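Long-range contacts in halogenase (Chondromyces crocatus, PDB 3E1T), which probably chlorinates an aromatic group during chondrochloren biosynthesis, as a flavin-dependent halogenase that binds FAD: residues V137-V147 with L157-V165; H317-V326 with F347-Y355. One frame throughout, in Å; residues are numbered along the deposited sequence.

Contact 1 of 2, residues V137-V147 with L157-V165; sequences VLFEGERAVGV and LMAHARFIV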
loop_
_atom_site.group_PDB
_atom_site.type_symbol
_atom_site.label_atom_id
_atom_site.label_comp_id
_atom_site.label_asym_id
_atom_site.label_seq_id
_atom_site.Cartn_x
_atom_site.Cartn_y
_atom_site.Cartn_z
ATOM N N VAL A 137 13.996 15.263 -12.154
ATOM C CA VAL A 137 13.579 16.463 -11.434
ATOM C C VAL A 137 14.752 17.460 -11.463
ATOM O O VAL A 137 15.894 17.076 -11.230
ATOM C CB VAL A 137 13.182 16.156 -9.964
ATOM C CG1 VAL A 137 12.841 17.437 -9.212
ATOM C CG2 VAL A 137 11.992 15.174 -9.903
ATOM N N LEU A 138 14.457 18.736 -11.718
ATOM C CA LEU A 138 15.497 19.759 -11.868
ATOM C C LEU A 138 15.627 20.615 -10.626
ATOM O O LEU A 138 14.629 20.999 -10.024
ATOM C CB LEU A 138 15.230 20.640 -13.097
ATOM C CG LEU A 138 14.982 19.904 -14.418
ATOM C CD1 LEU A 138 14.543 20.867 -15.522
ATOM C CD2 LEU A 138 16.194 19.099 -14.850
ATOM N N PHE A 139 16.869 20.923 -10.260
ATOM C CA PHE A 139 17.160 21.702 -9.071
ATOM C C PHE A 139 17.883 23.015 -9.364
ATOM O O PHE A 139 18.738 23.100 -10.253
ATOM C CB PHE A 139 17.986 20.876 -8.078
ATOM C CG PHE A 139 17.214 19.741 -7.453
ATOM C CD1 PHE A 139 16.620 19.893 -6.206
ATOM C CD2 PHE A 139 17.071 18.534 -8.121
ATOM C CE1 PHE A 139 15.890 18.855 -5.634
ATOM C CE2 PHE A 139 16.337 17.484 -7.557
ATOM C CZ PHE A 139 15.749 17.650 -6.314
ATOM N N GLU A 140 17.526 24.021 -8.576
ATOM C CA GLU A 140 18.170 25.317 -8.595
ATOM C C GLU A 140 18.003 25.883 -7.187
ATOM O O GLU A 140 16.956 25.697 -6.558
ATOM C CB GLU A 140 17.504 26.205 -9.650
ATOM C CG GLU A 140 17.910 27.669 -9.648
ATOM C CD GLU A 140 19.357 27.865 -9.990
ATOM O OE1 GLU A 140 19.764 27.529 -11.130
ATOM O OE2 GLU A 140 20.091 28.361 -9.112
ATOM N N GLY A 141 19.050 26.535 -6.689
ATOM C CA GLY A 141 19.035 27.128 -5.354
ATOM C C GLY A 141 18.788 26.104 -4.265
ATOM O O GLY A 141 18.195 26.424 -3.229
ATOM N N GLU A 142 19.251 24.875 -4.514
ATOM C CA GLU A 142 19.080 23.727 -3.616
ATOM C C GLU A 142 17.609 23.367 -3.436
ATOM O O GLU A 142 17.231 22.784 -2.419
ATOM C CB GLU A 142 19.713 23.995 -2.247
ATOM C CG GLU A 142 21.190 24.371 -2.270
ATOM C CD GLU A 142 21.668 24.854 -0.911
ATOM O OE1 GLU A 142 21.048 24.467 0.105
ATOM O OE2 GLU A 142 22.654 25.624 -0.859
ATOM N N ARG A 143 16.787 23.733 -4.417
ATOM C CA ARG A 143 15.350 23.486 -4.380
ATOM C C ARG A 143 14.931 22.767 -5.657
ATOM O O ARG A 143 15.503 23.015 -6.727
ATOM C CB ARG A 143 14.589 24.813 -4.243
ATOM C CG ARG A 143 13.118 24.650 -3.878
ATOM C CD ARG A 143 12.301 25.942 -4.017
ATOM N NE ARG A 143 10.869 25.685 -3.834
ATOM C CZ ARG A 143 10.270 25.544 -2.649
ATOM N NH1 ARG A 143 10.966 25.648 -1.524
ATOM N NH2 ARG A 143 8.964 25.307 -2.589
ATOM N N ALA A 144 13.958 21.859 -5.555
ATOM C CA ALA A 144 13.360 21.267 -6.759
ATOM C C ALA A 144 12.579 22.372 -7.450
ATOM O O ALA A 144 11.803 23.069 -6.799
ATOM C CB ALA A 144 12.449 20.104 -6.407
ATOM N N VAL A 145 12.805 22.559 -8.752
ATOM C CA VAL A 145 12.199 23.703 -9.459
ATOM C C VAL A 145 11.450 23.319 -10.720
ATOM O O VAL A 145 10.714 24.130 -11.278
ATOM C CB VAL A 145 13.219 24.857 -9.774
ATOM C CG1 VAL A 145 13.483 25.712 -8.535
ATOM C CG2 VAL A 145 14.504 24.327 -10.358
ATOM N N GLY A 146 11.645 22.088 -11.169
ATOM C CA GLY A 146 10.940 21.606 -12.342
ATOM C C GLY A 146 11.251 20.170 -12.663
ATOM O O GLY A 146 11.852 19.462 -11.853
ATOM N N VAL A 147 10.823 19.736 -13.841
ATOM C CA VAL A 147 11.098 18.393 -14.315
ATOM C C VAL A 147 11.511 18.404 -15.786
ATOM O O VAL A 147 11.158 19.328 -16.524
ATOM C CB VAL A 147 9.864 17.443 -14.134
ATOM C CG1 VAL A 147 9.512 17.268 -12.651
ATOM C CG2 VAL A 147 8.657 17.933 -14.945
ATOM N N LEU A 157 10.968 17.744 -23.182
ATOM C CA LEU A 157 10.581 19.096 -22.753
ATOM C C LEU A 157 10.829 19.370 -21.268
ATOM O O LEU A 157 11.338 18.513 -20.541
ATOM C CB LEU A 157 9.109 19.355 -23.076
ATOM C CG LEU A 157 8.653 19.481 -24.529
ATOM C CD1 LEU A 157 7.205 19.952 -24.548
ATOM C CD2 LEU A 157 9.545 20.437 -25.324
ATOM N N MET A 158 10.449 20.567 -20.820
ATOM C CA MET A 158 10.570 20.942 -19.417
ATOM C C MET A 158 9.369 21.721 -18.893
ATOM O O MET A 158 8.642 22.359 -19.662
ATOM C CB MET A 158 11.853 21.741 -19.182
ATOM C CG MET A 158 13.113 20.909 -19.302
ATOM S SD MET A 158 14.620 21.874 -19.179
ATOM C CE MET A 158 14.605 22.796 -20.727
ATOM N N ALA A 159 9.167 21.654 -17.577
ATOM C CA ALA A 159 8.129 22.419 -16.895
ATOM C C ALA A 159 8.598 22.789 -15.491
ATOM O O ALA A 159 9.414 22.086 -14.907
ATOM C CB ALA A 159 6.822 21.628 -16.842
ATOM N N HIS A 160 8.082 23.892 -14.956
ATOM C CA HIS A 160 8.549 24.418 -13.673
ATOM C C HIS A 160 7.392 24.646 -12.714
ATOM O O HIS A 160 6.273 24.879 -13.148
ATOM C CB HIS A 160 9.330 25.727 -13.863
ATOM C CG HIS A 160 10.376 25.664 -14.934
ATOM N ND1 HIS A 160 10.596 26.698 -15.820
ATOM C CD2 HIS A 160 11.259 24.690 -15.268
ATOM C CE1 HIS A 160 11.567 26.364 -16.651
ATOM N NE2 HIS A 160 11.983 25.149 -16.340
ATOM N N ALA A 161 7.671 24.577 -11.410
ATOM C CA ALA A 161 6.655 24.764 -10.380
ATOM C C ALA A 161 7.304 25.031 -9.041
ATOM O O ALA A 161 8.492 24.768 -8.863
ATOM C CB ALA A 161 5.748 23.534 -10.288
ATOM N N ARG A 162 6.529 25.553 -8.098
ATOM C CA ARG A 162 7.022 25.748 -6.737
ATOM C C ARG A 162 7.223 24.403 -5.989
ATOM O O ARG A 162 8.104 24.290 -5.127
ATOM C CB ARG A 162 6.086 26.683 -5.958
ATOM C CG ARG A 162 6.645 27.131 -4.605
ATOM C CD ARG A 162 5.660 27.976 -3.817
ATOM N NE ARG A 162 5.978 27.988 -2.388
ATOM C CZ ARG A 162 5.324 28.692 -1.463
ATOM N NH1 ARG A 162 4.307 29.478 -1.797
ATOM N NH2 ARG A 162 5.694 28.616 -0.190
ATOM N N PHE A 163 6.410 23.403 -6.329
ATOM C CA PHE A 163 6.452 22.090 -5.681
ATOM C C PHE A 163 6.442 20.975 -6.704
ATOM O O PHE A 163 5.663 21.011 -7.648
ATOM C CB PHE A 163 5.255 21.896 -4.763
ATOM C CG PHE A 163 5.155 22.904 -3.671
ATOM C CD1 PHE A 163 5.978 22.830 -2.564
ATOM C CD2 PHE A 163 4.212 23.919 -3.743
ATOM C CE1 PHE A 163 5.871 23.769 -1.541
ATOM C CE2 PHE A 163 4.096 24.853 -2.725
ATOM C CZ PHE A 163 4.927 24.779 -1.621
ATOM N N ILE A 164 7.315 19.990 -6.505
ATOM C CA ILE A 164 7.370 18.791 -7.346
ATOM C C ILE A 164 7.127 17.591 -6.427
ATOM O O ILE A 164 7.776 17.483 -5.389
ATOM C CB ILE A 164 8.756 18.607 -8.032
ATOM C CG1 ILE A 164 9.272 19.923 -8.643
ATOM C CG2 ILE A 164 8.708 17.470 -9.081
ATOM C CD1 ILE A 164 8.465 20.448 -9.812
ATOM N N VAL A 165 6.184 16.721 -6.788
ATOM C CA VAL A 165 5.902 15.525 -5.983
ATOM C C VAL A 165 6.023 14.226 -6.784
ATOM O O VAL A 165 5.404 14.083 -7.832
ATOM C CB VAL A 165 4.519 15.587 -5.304
ATOM C CG1 VAL A 165 4.240 14.279 -4.543
ATOM C CG2 VAL A 165 4.438 16.799 -4.341
HETATM O O HOH W 1 10.482 25.249 -6.615
#

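Contact 2 of 2, residues H317-V326 with F347-Y355; sequences HLATYSALLV and FERRYRREY. With FAD (flavin-adenine dinucleotide), chain C.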
loop_
_atom_site.group_PDB
_atom_site.type_symbol
_atom_site.label_atom_id
_atom_site.label_comp_id
_atom_site.label_asym_id
_atom_site.label_seq_id
_atom_site.Cartn_x
_atom_site.Cartn_y
_atom_site.Cartn_z
ATOM N N HIS A 317 -4.504 2.972 0.753
ATOM C CA HIS A 317 -4.807 3.870 1.857
ATOM C C HIS A 317 -3.613 4.777 2.170
ATOM O O HIS A 317 -3.777 5.986 2.349
ATOM C CB HIS A 317 -5.228 3.065 3.098
ATOM C CG HIS A 317 -5.134 3.824 4.385
ATOM N ND1 HIS A 317 -5.909 4.928 4.657
ATOM C CD2 HIS A 317 -4.375 3.620 5.487
ATOM C CE1 HIS A 317 -5.626 5.384 5.865
ATOM N NE2 HIS A 317 -4.692 4.610 6.389
ATOM N N LEU A 318 -2.423 4.182 2.260
ATOM C CA LEU A 318 -1.206 4.918 2.575
ATOM C C LEU A 318 -0.909 5.959 1.496
ATOM O O LEU A 318 -0.569 7.095 1.803
ATOM C CB LEU A 318 -0.008 3.953 2.736
ATOM C CG LEU A 318 0.032 3.196 4.075
ATOM C CD1 LEU A 318 1.184 2.217 4.120
ATOM C CD2 LEU A 318 0.110 4.153 5.234
ATOM N N ALA A 319 -1.038 5.545 0.242
ATOM C CA ALA A 319 -0.842 6.440 -0.901
ATOM C C ALA A 319 -1.801 7.639 -0.871
ATOM O O ALA A 319 -1.383 8.782 -1.087
ATOM C CB ALA A 319 -0.990 5.673 -2.196
ATOM N N THR A 320 -3.075 7.372 -0.582
ATOM C CA THR A 320 -4.109 8.408 -0.605
ATOM C C THR A 320 -4.065 9.269 0.647
ATOM O O THR A 320 -4.376 10.458 0.593
ATOM C CB THR A 320 -5.543 7.826 -0.813
ATOM O OG1 THR A 320 -5.868 6.899 0.240
ATOM C CG2 THR A 320 -5.657 7.129 -2.166
ATOM N N TYR A 321 -3.678 8.680 1.777
ATOM C CA TYR A 321 -3.512 9.455 3.005
ATOM C C TYR A 321 -2.307 10.379 2.889
ATOM O O TYR A 321 -2.392 11.533 3.290
ATOM C CB TYR A 321 -3.348 8.545 4.213
ATOM C CG TYR A 321 -3.138 9.231 5.536
ATOM C CD1 TYR A 321 -4.022 10.214 5.996
ATOM C CD2 TYR A 321 -2.079 8.864 6.364
ATOM C CE1 TYR A 321 -3.838 10.816 7.234
ATOM C CE2 TYR A 321 -1.888 9.469 7.590
ATOM C CZ TYR A 321 -2.773 10.431 8.019
ATOM O OH TYR A 321 -2.581 11.012 9.249
ATOM N N SER A 322 -1.194 9.868 2.366
ATOM C CA SER A 322 -0.003 10.715 2.155
ATOM C C SER A 322 -0.264 11.821 1.118
ATOM O O SER A 322 0.257 12.922 1.260
ATOM C CB SER A 322 1.246 9.900 1.805
ATOM O OG SER A 322 1.152 9.189 0.575
ATOM N N ALA A 323 -1.070 11.518 0.103
ATOM C CA ALA A 323 -1.550 12.527 -0.873
ATOM C C ALA A 323 -2.304 13.679 -0.208
ATOM O O ALA A 323 -1.965 14.836 -0.424
ATOM C CB ALA A 323 -2.402 11.882 -1.944
ATOM N N LEU A 324 -3.299 13.365 0.621
ATOM C CA LEU A 324 -3.981 14.363 1.462
ATOM C C LEU A 324 -3.059 15.205 2.337
ATOM O O LEU A 324 -3.269 16.412 2.488
ATOM C CB LEU A 324 -5.018 13.686 2.358
ATOM C CG LEU A 324 -5.841 14.515 3.351
ATOM C CD1 LEU A 324 -6.849 15.428 2.639
ATOM C CD2 LEU A 324 -6.557 13.575 4.312
ATOM N N LEU A 325 -2.080 14.558 2.965
ATOM C CA LEU A 325 -1.135 15.234 3.841
ATOM C C LEU A 325 -0.234 16.183 3.055
ATOM O O LEU A 325 0.108 17.272 3.527
ATOM C CB LEU A 325 -0.269 14.205 4.580
ATOM C CG LEU A 325 -0.955 13.293 5.600
ATOM C CD1 LEU A 325 0.040 12.257 6.097
ATOM C CD2 LEU A 325 -1.505 14.110 6.743
ATOM N N VAL A 326 0.177 15.754 1.872
ATOM C CA VAL A 326 1.025 16.603 1.037
ATOM C C VAL A 326 0.167 17.736 0.475
ATOM O O VAL A 326 0.590 18.889 0.488
ATOM C CB VAL A 326 1.744 15.807 -0.071
ATOM C CG1 VAL A 326 2.329 16.742 -1.132
ATOM C CG2 VAL A 326 2.852 15.000 0.526
ATOM N N PHE A 347 3.604 16.560 7.576
ATOM C CA PHE A 347 3.349 15.534 6.600
ATOM C C PHE A 347 4.151 14.238 6.885
ATOM O O PHE A 347 3.563 13.171 7.005
ATOM C CB PHE A 347 3.688 16.089 5.211
ATOM C CG PHE A 347 4.146 15.048 4.226
ATOM C CD1 PHE A 347 3.353 13.949 3.928
ATOM C CD2 PHE A 347 5.364 15.184 3.585
ATOM C CE1 PHE A 347 3.763 13.005 3.004
ATOM C CE2 PHE A 347 5.787 14.247 2.671
ATOM C CZ PHE A 347 4.974 13.144 2.372
ATOM N N GLU A 348 5.478 14.347 6.978
ATOM C CA GLU A 348 6.338 13.192 7.248
ATOM C C GLU A 348 6.023 12.520 8.595
ATOM O O GLU A 348 5.961 11.287 8.687
ATOM C CB GLU A 348 7.822 13.566 7.143
ATOM C CG GLU A 348 8.748 12.334 7.173
ATOM C CD GLU A 348 10.111 12.551 6.568
ATOM O OE1 GLU A 348 11.073 11.906 7.051
ATOM O OE2 GLU A 348 10.227 13.311 5.578
ATOM N N ARG A 349 5.783 13.332 9.623
ATOM C CA ARG A 349 5.474 12.827 10.951
ATOM C C ARG A 349 4.208 11.965 10.928
ATOM O O ARG A 349 4.229 10.834 11.376
ATOM C CB ARG A 349 5.316 13.995 11.931
ATOM C CG ARG A 349 5.199 13.573 13.381
ATOM C CD ARG A 349 4.830 14.772 14.280
ATOM N NE ARG A 349 3.477 15.270 14.014
ATOM C CZ ARG A 349 2.371 14.810 14.607
ATOM N NH1 ARG A 349 2.441 13.823 15.501
ATOM N NH2 ARG A 349 1.192 15.336 14.302
ATOM N N ARG A 350 3.125 12.508 10.377
ATOM C CA ARG A 350 1.850 11.811 10.231
ATOM C C ARG A 350 1.943 10.549 9.364
ATOM O O ARG A 350 1.356 9.516 9.692
ATOM C CB ARG A 350 0.831 12.755 9.606
ATOM C CG ARG A 350 -0.304 13.209 10.485
ATOM C CD ARG A 350 0.080 14.356 11.365
ATOM N NE ARG A 350 -1.034 15.288 11.504
ATOM C CZ ARG A 350 -2.023 15.183 12.385
ATOM N NH1 ARG A 350 -2.076 14.170 13.253
ATOM N NH2 ARG A 350 -2.966 16.107 12.398
ATOM N N TYR A 351 2.659 10.657 8.246
ATOM C CA TYR A 351 2.829 9.555 7.299
ATOM C C TYR A 351 3.604 8.389 7.943
ATOM O O TYR A 351 3.201 7.227 7.821
ATOM C CB TYR A 351 3.544 10.079 6.045
ATOM C CG TYR A 351 3.573 9.171 4.798
ATOM C CD1 TYR A 351 2.859 7.972 4.723
ATOM C CD2 TYR A 351 4.298 9.562 3.677
ATOM C CE1 TYR A 351 2.893 7.174 3.564
ATOM C CE2 TYR A 351 4.353 8.770 2.518
ATOM C CZ TYR A 351 3.639 7.589 2.464
ATOM O OH TYR A 351 3.688 6.833 1.310
ATOM N N ARG A 352 4.713 8.704 8.602
ATOM C CA ARG A 352 5.529 7.708 9.295
ATOM C C ARG A 352 4.729 7.044 10.431
ATOM O O ARG A 352 4.918 5.863 10.720
ATOM C CB ARG A 352 6.803 8.346 9.864
ATOM C CG ARG A 352 7.861 8.658 8.820
ATOM C CD ARG A 352 9.212 9.117 9.407
ATOM N NE ARG A 352 10.132 9.387 8.305
ATOM C CZ ARG A 352 10.798 8.457 7.621
ATOM N NH1 ARG A 352 10.709 7.173 7.960
ATOM N NH2 ARG A 352 11.577 8.811 6.603
ATOM N N ARG A 353 3.838 7.808 11.061
ATOM C CA ARG A 353 2.991 7.273 12.125
ATOM C C ARG A 353 2.050 6.203 11.589
ATOM O O ARG A 353 1.939 5.134 12.191
ATOM C CB ARG A 353 2.207 8.378 12.831
ATOM C CG ARG A 353 3.054 9.141 13.799
ATOM C CD ARG A 353 2.446 10.475 14.213
ATOM N NE ARG A 353 1.404 10.344 15.230
ATOM C CZ ARG A 353 1.621 10.110 16.524
ATOM N NH1 ARG A 353 2.851 9.940 16.991
ATOM N NH2 ARG A 353 0.600 10.027 17.361
ATOM N N GLU A 354 1.395 6.483 10.458
ATOM C CA GLU A 354 0.454 5.536 9.876
ATOM C C GLU A 354 1.172 4.319 9.257
ATOM O O GLU A 354 0.713 3.181 9.409
ATOM C CB GLU A 354 -0.459 6.227 8.855
ATOM C CG GLU A 354 -1.570 5.337 8.271
ATOM C CD GLU A 354 -2.732 5.022 9.253
ATOM O OE1 GLU A 354 -2.745 5.494 10.418
ATOM O OE2 GLU A 354 -3.647 4.290 8.833
ATOM N N TYR A 355 2.281 4.574 8.562
ATOM C CA TYR A 355 3.140 3.512 8.022
ATOM C C TYR A 355 3.678 2.612 9.147
ATOM O O TYR A 355 3.665 1.380 9.017
ATOM C CB TYR A 355 4.296 4.114 7.206
ATOM C CG TYR A 355 5.446 3.174 6.914
ATOM C CD1 TYR A 355 5.405 2.294 5.823
ATOM C CD2 TYR A 355 6.594 3.182 7.714
ATOM C CE1 TYR A 355 6.486 1.430 5.554
ATOM C CE2 TYR A 355 7.668 2.319 7.455
ATOM C CZ TYR A 355 7.599 1.454 6.385
ATOM O OH TYR A 355 8.661 0.632 6.137
HETATM P PA FAD C . 1.124 3.428 -8.468
HETATM O O1A FAD C . -0.254 2.839 -8.320
HETATM O O2A FAD C . 2.204 2.445 -8.757
HETATM O O5B FAD C . 1.059 4.492 -9.681
HETATM C C5B FAD C . 2.188 5.273 -10.042
HETATM C C4B FAD C . 2.004 5.803 -11.467
HETATM O O4B FAD C . 3.160 6.489 -11.904
HETATM C C3B FAD C . 1.778 4.663 -12.454
HETATM O O3B FAD C . 0.576 4.922 -13.145
HETATM C C2B FAD C . 2.954 4.722 -13.407
HETATM O O2B FAD C . 2.527 4.489 -14.719
HETATM C C1B FAD C . 3.446 6.147 -13.237
HETATM N N9A FAD C . 4.886 6.355 -13.474
HETATM C C8A FAD C . 5.944 5.540 -13.157
HETATM N N7A FAD C . 7.080 6.164 -13.546
HETATM C C5A FAD C . 6.767 7.364 -14.091
HETATM C C6A FAD C . 7.527 8.400 -14.657
HETATM N N6A FAD C . 8.844 8.271 -14.862
HETATM N N1A FAD C . 6.881 9.517 -15.130
HETATM C C2A FAD C . 5.514 9.619 -15.089
HETATM N N3A FAD C . 4.778 8.589 -14.542
HETATM C C4A FAD C . 5.390 7.490 -14.047
HETATM N N1 FAD C . -2.740 -2.124 -1.979
HETATM C C2 FAD C . -4.048 -2.124 -1.580
HETATM O O2 FAD C . -4.540 -1.061 -1.211
HETATM N N3 FAD C . -4.764 -3.309 -1.588
HETATM C C4 FAD C . -4.173 -4.495 -2.011
HETATM O O4 FAD C . -4.814 -5.548 -2.040
HETATM C C4X FAD C . -2.840 -4.494 -2.401
HETATM N N5 FAD C . -2.217 -5.652 -2.827
HETATM C C5X FAD C . -0.893 -5.619 -3.220
HETATM C C6 FAD C . -0.249 -6.786 -3.644
HETATM C C7 FAD C . 1.098 -6.742 -4.039
HETATM C C7M FAD C . 1.830 -8.033 -4.276
HETATM C C8 FAD C . 1.804 -5.533 -4.006
HETATM C C8M FAD C . 3.299 -5.478 -4.225
HETATM C C9 FAD C . 1.152 -4.376 -3.595
HETATM C C9A FAD C . -0.190 -4.409 -3.198
HETATM N N10 FAD C . -0.812 -3.241 -2.799
HETATM C C10 FAD C . -2.129 -3.282 -2.392
HETATM C "C1'" FAD C . -0.089 -1.908 -2.880
HETATM C "C2'" FAD C . -0.515 -1.031 -4.064
HETATM O "O2'" FAD C . -0.133 -1.692 -5.253
HETATM C "C3'" FAD C . 0.175 0.340 -4.011
HETATM O "O3'" FAD C . 0.335 0.771 -2.677
HETATM C "C4'" FAD C . -0.574 1.467 -4.723
HETATM O "O4'" FAD C . -0.701 1.156 -6.092
HETATM C "C5'" FAD C . 0.211 2.770 -4.570
HETATM O "O5'" FAD C . -0.278 3.724 -5.472
HETATM P P FAD C . 0.665 4.893 -6.043
HETATM O O1P FAD C . -0.212 6.024 -6.539
HETATM O O2P FAD C . 1.590 5.391 -4.978
HETATM O O3P FAD C . 1.567 4.206 -7.153
HETATM O O HOH W 2 -1.029 9.765 11.067
#

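Contact 1 of 2, residues V137-V147 with L157-V165
Ile164 fills the angle where two sheets of the FAD-binding domain meet: a mixed sheet, in which strands 133-140, 143-150 and 156-161 run antiparallel to one another in turn, and the parallel Rossmann-type sheet entered at 163-166. The chain turns this corner at Arg162. Ile164 divides its branches. CG2 lies 3.7 Å from Val147 CG1 and also reaches both methyls of Val137. CG1 meets Ala144 CB at 3.9 Å, and CD1 ends on Gly146 CA at 3.7 Å. With CG1 turned away from its own carbonyl carbon (chi1 -45°), both arms lean on the hairpin.

Gly146 pairs closely with His160, where a CB would clash with Ala159 O and the imidazole. Val145 and Gly146 form a classic beta bulge opposite Leu138. The side chains of Leu138 and Met158 cross at about a right angle, with Leu138 CD1 3.8 Å from Met158 SD.

Arg143 runs extended along the corner. Its NH2 bonds to Arg162 O at 2.9 Å, and NE adds a weak bond. Glu340 forms salt bridges with both arginines, which probably offsets their like charges. A lysine in place of Arg143 has no flat array of N-H groups to offer, and would probably leave Arg162 O or Glu340 without its present partner. One water accepts from Arg143 NE at 2.8 Å and lies within hydrogen-bonding distance of Ala144 O and Arg162 O.

Contact 2 of 2, residues H317-V326 with F347-Y355
Phe347, Glu354 and Leu318 carry much of this antiparallel packing of helix 315-333 against helix 340-368. The two segment axes approach to 9.6 Å at an angle of 165°. Phe347 lies at one end. Val326 CG2 sits over one face of its ring, 3.4 Å from the centroid, in a CH-pi contact offset toward the rim. Leu325 CB meets the edge of the same ring, 3.7 Å from Phe347 CD1.

Glu354 lies at the other end. Its CG is anti to the backbone N (chi1 -175°), and a bend at chi2 turns the carboxylate to His317. His317 NE2 donates to Glu354 OE2 at 2.7 Å. The acceptor lies in the imidazole plane, but the donor comes from above the carboxylate plane. Leu318 CD2 packs on Glu354 CG at 3.7 Å, and Tyr321 rests against Glu354 CB.

Between the ends, Ser322 CB stands over the centre of the Tyr351 ring, 3.4 Å from its centroid. Ser322 OG also accepts from the backbone of Gly302. A water joins Tyr321 OH to Arg350 O beside the helix pair. On the side of helix 315-333 away from this interface, Ala319 CB lies 3.8 Å from FAD O2P, so the packing backs a helix of the cofactor pocket. The interior is therefore mostly apolar and aromatic, and the bond from His317 NE2 to Glu354 OE2 is the one direct hydrogen bond between the two segments, a directional polar tie at one end.

Strand 10-13, near the N terminus, later lies beside strand 163-166 in the parallel sheet. Contact 1 then closes a short loop, with nine residues between its segments. It ties the hairpin of strands 143-150 and 156-161 to the start of strand 163-166. Contact 2 comes much later and closes a longer loop, with 20 residues between its segments, 14 of them in helix. The two loops lie in series, neither nested nor crossing. Their centres are 22 Å apart, yet they touch where Val165 CG2 packs on Val326 CG1 at 3.8 Å. Helix 315-333 thus joins the parallel sheet to helix 340-368.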